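Dihydropyrimidinase (Brevibacillus agri, PDB 3SFW) catalyses the reversible hydrolytic ring opening of dihydropyrimidines, using a pair of zinc ions bridged by a carboxylated lysine. Local coordinates at residues M1-N7 and A19-G25. Sequence-based numbering, arbitrary orientation.
Sequences MKKWIRN and ADVLIDG
Antiparallel strands alternate two kinds of pair, as strands 2-6 and 20-24 illustrate (axes at 168°, approaching to 4.6 Å). Both are extended; Asn7 and Gly25 depart at phi 78° and 74°. Lys3 with Ile23 and Ile5 with Val21 are hydrogen-bonded pairs: Lys3 N–Ile23 O 3.0 Å, Ile23 N–Lys3 O 2.8 Å, Ile5 N–Val21 O 2.8 Å, Val21 N–Ile5 O 2.9 Å. Gly25 N–Met1 O (2.9 Å) extends the ladder. Lys2–Asp24 and Trp4–Leu22 are non-hydrogen-bonded pairs, CA atoms 4.4 and 4.6 Å apart. These central strands of a four-stranded mixed sheet, flanked by 41-44 and 27-32, lie outside this amidohydrolase's zinc-bearing TIM barrel. On the face packing against Leu50, Ile5 CD1 meets Ile23 CD1 (3.8 Å; both chi1 m); on the other, Trp4 CB lies 4.3 Å from Leu22 CD1 (both chi1 t). With chi1 m, Asp20 OD2 forms a salt bridge with Arg6 NE (3.1 Å) and Asp20 OD1 accepts from Asn7 N (2.9 Å); a water lies 2.6 Å from Asp20 OD2 and 3.2 Å from Trp4 NE1.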
# COMPACT_ATOMS: atom_id res chain seq x y z
N MET A 1 18.16 8.92 52.89
CA MET A 1 19.06 7.77 53.11
C MET A 1 19.64 7.15 51.81
O MET A 1 19.28 7.54 50.67
CB MET A 1 18.42 6.73 54.04
CG MET A 1 17.20 5.96 53.51
SD MET A 1 16.41 4.90 54.84
CE MET A 1 15.66 6.18 55.87
N LYS A 2 20.61 6.27 51.99
CA LYS A 2 21.22 5.59 50.87
C LYS A 2 20.73 4.16 50.84
O LYS A 2 20.59 3.49 51.88
CB LYS A 2 22.75 5.62 50.96
CG LYS A 2 23.34 7.01 50.74
CD LYS A 2 24.76 7.09 51.31
CE LYS A 2 25.75 6.42 50.40
NZ LYS A 2 27.16 6.85 50.70
N LYS A 3 20.54 3.65 49.63
CA LYS A 3 20.15 2.27 49.44
C LYS A 3 21.03 1.65 48.37
O LYS A 3 21.26 2.27 47.33
CB LYS A 3 18.68 2.19 48.99
CG LYS A 3 17.67 2.69 50.09
CD LYS A 3 16.23 2.62 49.55
CE LYS A 3 15.19 3.13 50.61
NZ LYS A 3 15.33 4.59 51.00
N TRP A 4 21.52 0.45 48.63
CA TRP A 4 22.47 -0.24 47.76
C TRP A 4 21.81 -1.53 47.32
O TRP A 4 21.67 -2.48 48.11
CB TRP A 4 23.74 -0.55 48.57
CG TRP A 4 24.94 -1.04 47.81
CD1 TRP A 4 25.15 -1.01 46.45
CD2 TRP A 4 26.12 -1.59 48.39
NE1 TRP A 4 26.39 -1.56 46.16
CE2 TRP A 4 27.00 -1.92 47.33
CE3 TRP A 4 26.53 -1.81 49.71
CZ2 TRP A 4 28.29 -2.46 47.57
CZ3 TRP A 4 27.78 -2.38 49.94
CH2 TRP A 4 28.65 -2.70 48.87
N ILE A 5 21.27 -1.53 46.09
CA ILE A 5 20.58 -2.69 45.58
C ILE A 5 21.59 -3.61 44.91
O ILE A 5 22.19 -3.25 43.84
CB ILE A 5 19.48 -2.30 44.56
CG1 ILE A 5 18.58 -1.17 45.08
CG2 ILE A 5 18.69 -3.51 44.13
CD1 ILE A 5 17.54 -0.64 44.00
N ARG A 6 21.79 -4.78 45.50
CA ARG A 6 22.90 -5.68 45.10
C ARG A 6 22.48 -7.00 44.45
O ARG A 6 21.43 -7.57 44.79
CB ARG A 6 23.78 -6.02 46.32
CG ARG A 6 24.30 -4.79 47.06
CD ARG A 6 25.45 -5.20 47.97
NE ARG A 6 26.59 -5.60 47.15
CZ ARG A 6 27.75 -6.05 47.65
NH1 ARG A 6 27.89 -6.17 48.96
NH2 ARG A 6 28.74 -6.37 46.83
N ASN A 7 23.29 -7.46 43.50
CA ASN A 7 23.16 -8.82 42.99
C ASN A 7 22.03 -9.02 41.99
O ASN A 7 21.68 -10.17 41.71
CB ASN A 7 22.98 -9.83 44.14
CG ASN A 7 24.04 -9.70 45.21
OD1 ASN A 7 25.22 -9.50 44.90
ND2 ASN A 7 23.63 -9.82 46.50
N ALA A 19 24.89 -5.59 37.81
CA ALA A 19 25.65 -4.65 38.60
C ALA A 19 24.79 -4.24 39.76
O ALA A 19 23.58 -4.52 39.77
CB ALA A 19 26.01 -3.40 37.77
N ASP A 20 25.41 -3.55 40.72
CA ASP A 20 24.67 -2.96 41.83
C ASP A 20 24.29 -1.52 41.55
O ASP A 20 24.98 -0.78 40.83
CB ASP A 20 25.50 -3.03 43.10
CG ASP A 20 25.89 -4.46 43.48
OD1 ASP A 20 25.32 -5.44 42.95
OD2 ASP A 20 26.83 -4.57 44.27
N VAL A 21 23.22 -1.07 42.18
CA VAL A 21 22.75 0.31 41.99
C VAL A 21 22.73 1.00 43.33
O VAL A 21 22.15 0.47 44.29
CB VAL A 21 21.33 0.31 41.37
CG1 VAL A 21 20.75 1.73 41.27
CG2 VAL A 21 21.37 -0.35 39.98
N LEU A 22 23.35 2.18 43.39
CA LEU A 22 23.37 2.99 44.61
C LEU A 22 22.46 4.19 44.49
O LEU A 22 22.57 5.00 43.54
CB LEU A 22 24.81 3.46 44.90
CG LEU A 22 24.97 4.34 46.16
CD1 LEU A 22 24.54 3.47 47.36
CD2 LEU A 22 26.47 4.72 46.27
N ILE A 23 21.51 4.28 45.43
CA ILE A 23 20.57 5.39 45.50
C ILE A 23 20.97 6.28 46.66
O ILE A 23 21.37 5.77 47.70
CB ILE A 23 19.15 4.83 45.78
CG1 ILE A 23 18.66 3.98 44.59
CG2 ILE A 23 18.13 6.00 45.98
CD1 ILE A 23 17.44 3.09 44.93
N ASP A 24 20.92 7.59 46.47
CA ASP A 24 21.16 8.53 47.59
C ASP A 24 20.03 9.54 47.56
O ASP A 24 19.84 10.23 46.57
CB ASP A 24 22.52 9.25 47.43
CG ASP A 24 22.91 10.08 48.68
OD1 ASP A 24 22.15 10.15 49.65
OD2 ASP A 24 24.03 10.63 48.69
N GLY A 25 19.14 9.46 48.54
CA GLY A 25 18.01 10.35 48.50
C GLY A 25 17.01 9.88 47.42
O GLY A 25 16.60 8.73 47.44
O HOH W 1 16.78 6.82 49.56
O HOH W 2 28.46 -2.56 43.91
O HOH W 3 21.65 -5.05 41.73
O HOH W 4 27.01 -7.57 44.57